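Local atomic coordinates of AimR transcriptional regulator (Bacillus phage phi3T, PDB entry 5ZVV), a protein that activates transcription of the phage aimX locus as a dimer, and is switched off by the arbitrium peptide in the choice between lysis and lysogeny. Residues Gly183-Lys186 / Glu187-Ser191; Leu174-Phe177 / Asp178-Pro181; Met147-Phe150 / Ser151-Leu155. All coordinates share one frame; numbering follows the deposited sequence.

Contact 1: residues Gly183-Lys186 / Glu187-Ser191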
loop_
_atom_site.group_PDB
_atom_site.type_symbol
_atom_site.label_atom_id
_atom_site.label_comp_id
_atom_site.label_asym_id
_atom_site.label_seq_id
_atom_site.Cartn_x
_atom_site.Cartn_y
_atom_site.Cartn_z
ATOM N N GLY A 183 30.168 8.676 -7.687
ATOM C CA GLY A 183 31.051 8.781 -6.546
ATOM C C GLY A 183 30.582 7.924 -5.387
ATOM O O GLY A 183 29.746 7.037 -5.532
ATOM N N PHE A 184 31.153 8.229 -4.219
ATOM C CA PHE A 184 30.939 7.426 -3.017
ATOM C C PHE A 184 29.463 7.365 -2.634
ATOM O O PHE A 184 28.919 6.282 -2.374
ATOM C CB PHE A 184 31.782 8.010 -1.880
ATOM C CG PHE A 184 31.453 7.469 -0.528
ATOM C CD1 PHE A 184 31.997 6.272 -0.095
ATOM C CD2 PHE A 184 30.614 8.168 0.323
ATOM C CE1 PHE A 184 31.699 5.776 1.158
ATOM C CE2 PHE A 184 30.313 7.676 1.575
ATOM C CZ PHE A 184 30.858 6.480 1.994
ATOM N N ILE A 185 28.800 8.523 -2.587
ATOM C CA ILE A 185 27.402 8.575 -2.166
ATOM C C ILE A 185 26.524 7.759 -3.108
ATOM O O ILE A 185 25.659 6.991 -2.664
ATOM C CB ILE A 185 26.930 10.039 -2.075
ATOM C CG1 ILE A 185 27.616 10.743 -0.904
ATOM C CG2 ILE A 185 25.416 10.114 -1.937
ATOM C CD1 ILE A 185 27.226 10.186 0.452
ATOM N N LYS A 186 26.741 7.900 -4.421
ATOM C CA LYS A 186 25.898 7.205 -5.390
ATOM C C LYS A 186 26.073 5.694 -5.303
ATOM O O LYS A 186 25.101 4.944 -5.442
ATOM C CB LYS A 186 26.203 7.702 -6.805
ATOM C CG LYS A 186 25.292 7.121 -7.879
ATOM C CD LYS A 186 25.552 7.757 -9.238
ATOM C CE LYS A 186 24.705 7.107 -10.318
ATOM N NZ LYS A 186 24.705 7.896 -11.577
ATOM N N GLU A 187 27.301 5.225 -5.068
ATOM C CA GLU A 187 27.516 3.791 -4.892
ATOM C C GLU A 187 26.872 3.289 -3.603
ATOM O O GLU A 187 26.306 2.186 -3.570
ATOM C CB GLU A 187 29.014 3.480 -4.906
ATOM C CG GLU A 187 29.696 3.832 -6.216
ATOM C CD GLU A 187 29.065 3.130 -7.399
ATOM O OE1 GLU A 187 29.033 1.880 -7.404
ATOM O OE2 GLU A 187 28.586 3.826 -8.317
ATOM N N SER A 188 26.949 4.084 -2.531
ATOM C CA SER A 188 26.291 3.709 -1.281
ATOM C C SER A 188 24.785 3.568 -1.479
ATOM O O SER A 188 24.178 2.560 -1.086
ATOM C CB SER A 188 26.605 4.748 -0.202
ATOM O OG SER A 188 26.237 4.288 1.087
ATOM N N PHE A 189 24.166 4.572 -2.108
ATOM C CA PHE A 189 22.735 4.509 -2.382
ATOM C C PHE A 189 22.400 3.321 -3.273
ATOM O O PHE A 189 21.368 2.663 -3.084
ATOM C CB PHE A 189 22.269 5.816 -3.025
ATOM C CG PHE A 189 22.273 6.990 -2.084
ATOM C CD1 PHE A 189 22.537 6.815 -0.732
ATOM C CD2 PHE A 189 21.998 8.267 -2.548
ATOM C CE1 PHE A 189 22.537 7.890 0.138
ATOM C CE2 PHE A 189 21.990 9.350 -1.678
ATOM C CZ PHE A 189 22.262 9.160 -0.335
ATOM N N LYS A 190 23.266 3.029 -4.248
ATOM C CA LYS A 190 23.058 1.868 -5.105
ATOM C C LYS A 190 22.997 0.589 -4.282
ATOM O O LYS A 190 22.107 -0.245 -4.477
ATOM C CB LYS A 190 24.165 1.774 -6.158
ATOM C CG LYS A 190 23.967 2.662 -7.382
ATOM C CD LYS A 190 25.107 2.465 -8.374
ATOM C CE LYS A 190 24.985 3.388 -9.576
ATOM N NZ LYS A 190 26.188 3.297 -10.453
ATOM N N SER A 191 23.937 0.415 -3.353
ATOM C CA SER A 191 23.909 -0.779 -2.513
ATOM C C SER A 191 22.632 -0.840 -1.680
ATOM O O SER A 191 22.004 -1.904 -1.569
ATOM C CB SER A 191 25.150 -0.820 -1.622
ATOM O OG SER A 191 25.183 0.290 -0.743
#
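I185 and F189, K186 and K190 meet one turn apart in the opening turns of helix 184-203, part of an all-helical protein whose family belongs to the TPR clan. G183 is the N-cap residue, with a phi of 149° that glycine reaches readily, and its carbonyl oxygen receives the N-H of E187 at the start of the i to i+4 series. K186 illustrates how a long side chain leaves such a turn. Its CB lies beside the adjacent E187 N. With CG trans to the backbone N (chi1 -175°) and an extended chain beyond it, the lysine slants across the K190 chain, methylene against methylene: CG lies 4.1 Å from K190 CE, CD packs against P181 O, and K186 CE comes within 3.8 Å of the same K190 CE. The tip then leaves the turn, for K186 NZ forms a salt bridge with E182 and hydrogen bonds to the carbonyl oxygens of F177 and L180, so the ammonium of this buried lysine is held by the preceding loop. K190 has its own partner: K190 NZ meets E187 OE2 on its syn side at 3.3 Å. Each ammonium, with K186 NZ 5.0 Å from K190 NZ, thus has a carboxylate, which probably eases their repulsion. Elsewhere on the helix S188 OG is hydrogen-bonded to E84 of helix 77-88. I185 and F189 lie side by side, pointing the same way, and the methyl I185 CG2 sits over one face of the F189 ring, offset toward its rim, in a CH-pi contact 3.5 Å from F189 CE2.

Contact 2: residues Leu174-Phe177 / Asp178-Pro181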
loop_
_atom_site.group_PDB
_atom_site.type_symbol
_atom_site.label_atom_id
_atom_site.label_comp_id
_atom_site.label_asym_id
_atom_site.label_seq_id
_atom_site.Cartn_x
_atom_site.Cartn_y
_atom_site.Cartn_z
ATOM N N LEU A 174 10.567 5.967 -8.643
ATOM C CA LEU A 174 10.824 7.398 -8.731
ATOM C C LEU A 174 12.295 7.743 -8.536
ATOM O O LEU A 174 12.668 8.913 -8.672
ATOM C CB LEU A 174 9.975 8.148 -7.698
ATOM C CG LEU A 174 8.469 7.885 -7.749
ATOM C CD1 LEU A 174 7.743 8.664 -6.655
ATOM C CD2 LEU A 174 7.905 8.220 -9.123
ATOM N N LEU A 175 13.135 6.758 -8.226
ATOM C CA LEU A 175 14.555 6.991 -7.980
ATOM C C LEU A 175 15.295 7.020 -9.311
ATOM O O LEU A 175 15.503 5.977 -9.939
ATOM C CB LEU A 175 15.117 5.907 -7.065
ATOM C CG LEU A 175 14.469 5.788 -5.687
ATOM C CD1 LEU A 175 15.099 4.646 -4.913
ATOM C CD2 LEU A 175 14.603 7.095 -4.925
ATOM N N GLU A 176 15.699 8.214 -9.738
ATOM C CA GLU A 176 16.468 8.397 -10.967
ATOM C C GLU A 176 17.941 8.479 -10.585
ATOM O O GLU A 176 18.419 9.520 -10.127
ATOM C CB GLU A 176 16.009 9.645 -11.717
ATOM C CG GLU A 176 14.560 9.604 -12.205
ATOM C CD GLU A 176 14.322 8.544 -13.268
ATOM O OE1 GLU A 176 13.178 8.050 -13.374
ATOM O OE2 GLU A 176 15.277 8.203 -13.998
ATOM N N PHE A 177 18.664 7.372 -10.766
ATOM C CA PHE A 177 20.088 7.359 -10.449
ATOM C C PHE A 177 20.893 8.269 -11.366
ATOM O O PHE A 177 21.989 8.697 -10.987
ATOM C CB PHE A 177 20.633 5.932 -10.517
ATOM C CG PHE A 177 20.298 5.094 -9.315
ATOM C CD1 PHE A 177 21.116 5.106 -8.196
ATOM C CD2 PHE A 177 19.166 4.298 -9.302
ATOM C CE1 PHE A 177 20.812 4.339 -7.088
ATOM C CE2 PHE A 177 18.856 3.527 -8.197
ATOM C CZ PHE A 177 19.680 3.547 -7.089
ATOM N N ASP A 178 20.376 8.575 -12.559
ATOM C CA ASP A 178 21.070 9.493 -13.458
ATOM C C ASP A 178 21.130 10.904 -12.889
ATOM O O ASP A 178 22.038 11.670 -13.233
ATOM C CB ASP A 178 20.393 9.501 -14.827
ATOM C CG ASP A 178 20.700 8.255 -15.635
ATOM O OD1 ASP A 178 21.517 7.433 -15.170
ATOM O OD2 ASP A 178 20.124 8.098 -16.735
ATOM N N ASP A 179 20.183 11.266 -12.020
ATOM C CA ASP A 179 20.234 12.565 -11.358
ATOM C C ASP A 179 21.375 12.670 -10.359
ATOM O O ASP A 179 21.674 13.780 -9.905
ATOM C CB ASP A 179 18.910 12.849 -10.647
ATOM C CG ASP A 179 17.735 12.908 -11.602
ATOM O OD1 ASP A 179 17.950 12.763 -12.823
ATOM O OD2 ASP A 179 16.595 13.098 -11.127
ATOM N N LEU A 180 22.015 11.549 -10.004
ATOM C CA LEU A 180 23.094 11.522 -9.022
ATOM C C LEU A 180 24.438 11.527 -9.722
ATOM O O LEU A 180 24.649 10.728 -10.646
ATOM C CB LEU A 180 22.988 10.282 -8.139
ATOM C CG LEU A 180 21.769 10.144 -7.235
ATOM C CD1 LEU A 180 21.812 8.804 -6.521
ATOM C CD2 LEU A 180 21.726 11.287 -6.240
ATOM N N PRO A 181 25.364 12.394 -9.327
ATOM C CA PRO A 181 26.724 12.307 -9.861
ATOM C C PRO A 181 27.425 11.059 -9.348
ATOM O O PRO A 181 27.091 10.511 -8.296
ATOM C CB PRO A 181 27.398 13.581 -9.341
ATOM C CG PRO A 181 26.633 13.922 -8.106
ATOM C CD PRO A 181 25.213 13.502 -8.368
#
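E176 and F177 each receive a hydrogen bond at the carbonyl oxygen from the residue three places on. D179 N reaches E176 O at 3.1 Å and L180 N reaches F177 O at 3.0 Å, both donors standing well above the carbonyl plane, as expected for the tight winding of a 3-10 turn. Side chains follow the same spacing. E176 CB packs 3.6 Å from D179 OD2, but chi2 of -66° bends the glutamate chain. The two side chains cross with their carboxylate planes 43° apart and their charged atoms not in contact, E176 OE2 ending 5.4 Å from D179 OD1. With D178 this makes an acidic, exposed edge of the loop, where solvent probably screens the charges. On the inner side F177 and L180 meet more loosely, F177 CD1 to L180 CD1 at 4.1 Å. Farther out, two helices back this apolar pair: F177 rests on K190 and V193 and L180 on F189, while F149 of helix 145-161 packs on both, its ring at about 55° to that of F177. A glycerol, probably from the crystallisation liquor, lies about 4 Å from the F177 side chain. Beyond the second bond L180 turns to an extended backbone. The whole is a short 3-10 turn linking helices 165-173 and 184-203.

Contact 3: residues Met147-Phe150 / Ser151-Leu155; sequences MLFF and SNAML
M147, a selenomethionine here, offers its carbonyl oxygen to both donors of S151, and this doubly used acceptor lies in the close-packed part of helix 145-161. S151 N reaches M147 O at 2.7 Å; S151 OG, placed between the backbone N and the carbonyl carbon by a chi1 of 62°, meets the same M147 O at 2.9 Å. The buried aromatic side is closely packed too. F149 CE1 touches A153 CB at 3.8 Å, and M154 crosses F150 at about a right angle, its CB over one ring face, 4.0 Å from F150 CE2. M154, likewise selenomethionine, sets its SE 5.4 Å from the F150 centroid in an oblique Met-aromatic contact. Outside the turn, Y117 stacks on the F150 ring and H120 meets it edge-to-face. The flank of L148 and N152 is more open, with L148 exposed and N152 partly so. Here the helix is kinked: N152 N bonds to F149 O, three residues back, an oxygen that also accepts A153 N. The L148 carbonyl is taken up instead by the side-chain amide, N152 ND2 to L148 O at 2.9 Å, with the acceptor near the amide plane. Thus, at the kink, a side-chain donor replaces the backbone N-H that a regular turn would supply, and L148 O keeps a hydrogen-bond partner.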
loop_
_atom_site.group_PDB
_atom_site.type_symbol
_atom_site.label_atom_id
_atom_site.label_comp_id
_atom_site.label_asym_id
_atom_site.label_seq_id
_atom_site.Cartn_x
_atom_site.Cartn_y
_atom_site.Cartn_z
HETATM N N MSE A 147 20.101 14.384 -1.587
HETATM C CA MSE A 147 19.032 14.360 -0.602
HETATM C C MSE A 147 17.674 14.235 -1.275
HETATM O O MSE A 147 16.801 13.527 -0.766
HETATM C CB MSE A 147 19.099 15.591 0.299
HETATM C CG MSE A 147 20.195 15.487 1.363
HETATM SE SE MSE A 147 20.214 13.763 2.313
HETATM C CE MSE A 147 21.545 12.791 1.248
ATOM N N LEU A 148 17.510 14.879 -2.438
ATOM C CA LEU A 148 16.305 14.647 -3.229
ATOM C C LEU A 148 16.115 13.159 -3.477
ATOM O O LEU A 148 14.990 12.648 -3.442
ATOM C CB LEU A 148 16.376 15.404 -4.556
ATOM C CG LEU A 148 16.057 16.901 -4.542
ATOM C CD1 LEU A 148 16.353 17.517 -5.905
ATOM C CD2 LEU A 148 14.608 17.140 -4.143
ATOM N N PHE A 149 17.219 12.444 -3.700
ATOM C CA PHE A 149 17.158 10.994 -3.800
ATOM C C PHE A 149 16.816 10.374 -2.451
ATOM O O PHE A 149 15.849 9.610 -2.332
ATOM C CB PHE A 149 18.494 10.464 -4.330
ATOM C CG PHE A 149 18.504 8.988 -4.620
ATOM C CD1 PHE A 149 18.749 8.067 -3.614
ATOM C CD2 PHE A 149 18.297 8.523 -5.907
ATOM C CE1 PHE A 149 18.767 6.712 -3.882
ATOM C CE2 PHE A 149 18.318 7.168 -6.183
ATOM C CZ PHE A 149 18.552 6.262 -5.165
ATOM N N PHE A 150 17.576 10.729 -1.409
ATOM C CA PHE A 150 17.495 9.978 -0.160
ATOM C C PHE A 150 16.194 10.248 0.580
ATOM O O PHE A 150 15.664 9.349 1.242
ATOM C CB PHE A 150 18.692 10.294 0.738
ATOM C CG PHE A 150 18.825 9.366 1.912
ATOM C CD1 PHE A 150 19.289 8.072 1.738
ATOM C CD2 PHE A 150 18.475 9.782 3.187
ATOM C CE1 PHE A 150 19.408 7.212 2.812
ATOM C CE2 PHE A 150 18.593 8.929 4.266
ATOM C CZ PHE A 150 19.059 7.639 4.078
ATOM N N SER A 151 15.658 11.466 0.477
ATOM C CA SER A 151 14.362 11.745 1.083
ATOM C C SER A 151 13.264 10.866 0.502
ATOM O O SER A 151 12.196 10.744 1.112
ATOM C CB SER A 151 13.999 13.220 0.909
ATOM O OG SER A 151 13.895 13.565 -0.459
ATOM N N ASN A 152 13.499 10.249 -0.657
ATOM C CA ASN A 152 12.570 9.264 -1.192
ATOM C C ASN A 152 12.993 7.834 -0.888
ATOM O O ASN A 152 12.159 7.018 -0.481
ATOM C CB ASN A 152 12.413 9.454 -2.702
ATOM C CG ASN A 152 11.577 10.670 -3.045
ATOM O OD1 ASN A 152 10.355 10.649 -2.911
ATOM N ND2 ASN A 152 12.231 11.741 -3.480
ATOM N N ALA A 153 14.283 7.521 -1.051
ATOM C CA ALA A 153 14.762 6.169 -0.783
ATOM C C ALA A 153 14.544 5.767 0.671
ATOM O O ALA A 153 14.284 4.593 0.959
ATOM C CB ALA A 153 16.244 6.059 -1.147
HETATM N N MSE A 154 14.633 6.720 1.593
HETATM C CA MSE A 154 14.450 6.442 3.015
HETATM C C MSE A 154 13.029 5.991 3.321
HETATM O O MSE A 154 12.786 5.312 4.317
HETATM C CB MSE A 154 14.790 7.675 3.853
HETATM C CG MSE A 154 13.731 8.760 3.803
HETATM SE SE MSE A 154 14.248 10.330 4.830
HETATM C CE MSE A 154 12.536 11.271 4.881
ATOM N N LEU A 155 12.087 6.390 2.462
ATOM C CA LEU A 155 10.700 5.990 2.660
ATOM C C LEU A 155 10.529 4.490 2.482
ATOM O O LEU A 155 9.603 3.901 3.046
ATOM C CB LEU A 155 9.790 6.746 1.691
ATOM C CG LEU A 155 9.701 8.262 1.855
ATOM C CD1 LEU A 155 8.702 8.849 0.869
ATOM C CD2 LEU A 155 9.328 8.639 3.286
#

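How the contacts relate
Read from the N terminus, contact 3 comes first, on helix 145-161; helix 165-173 follows, then contact 2 in the ensuing loop, and contact 1 at the start of helix 184-203. Each bridges only about one turn of chain, so the three stand in series, none nesting or crossing another. In space they converge. F149 of contact 3 lies between the loop and the later helix: its CZ is 3.5 Å from F177 CZ of contact 2, and its CD1 is 3.4 Å from F189 CD2 of contact 1. Residues 174-181 also pack against both helices, adding to the direct F149-F189 contact in a shared aromatic cluster.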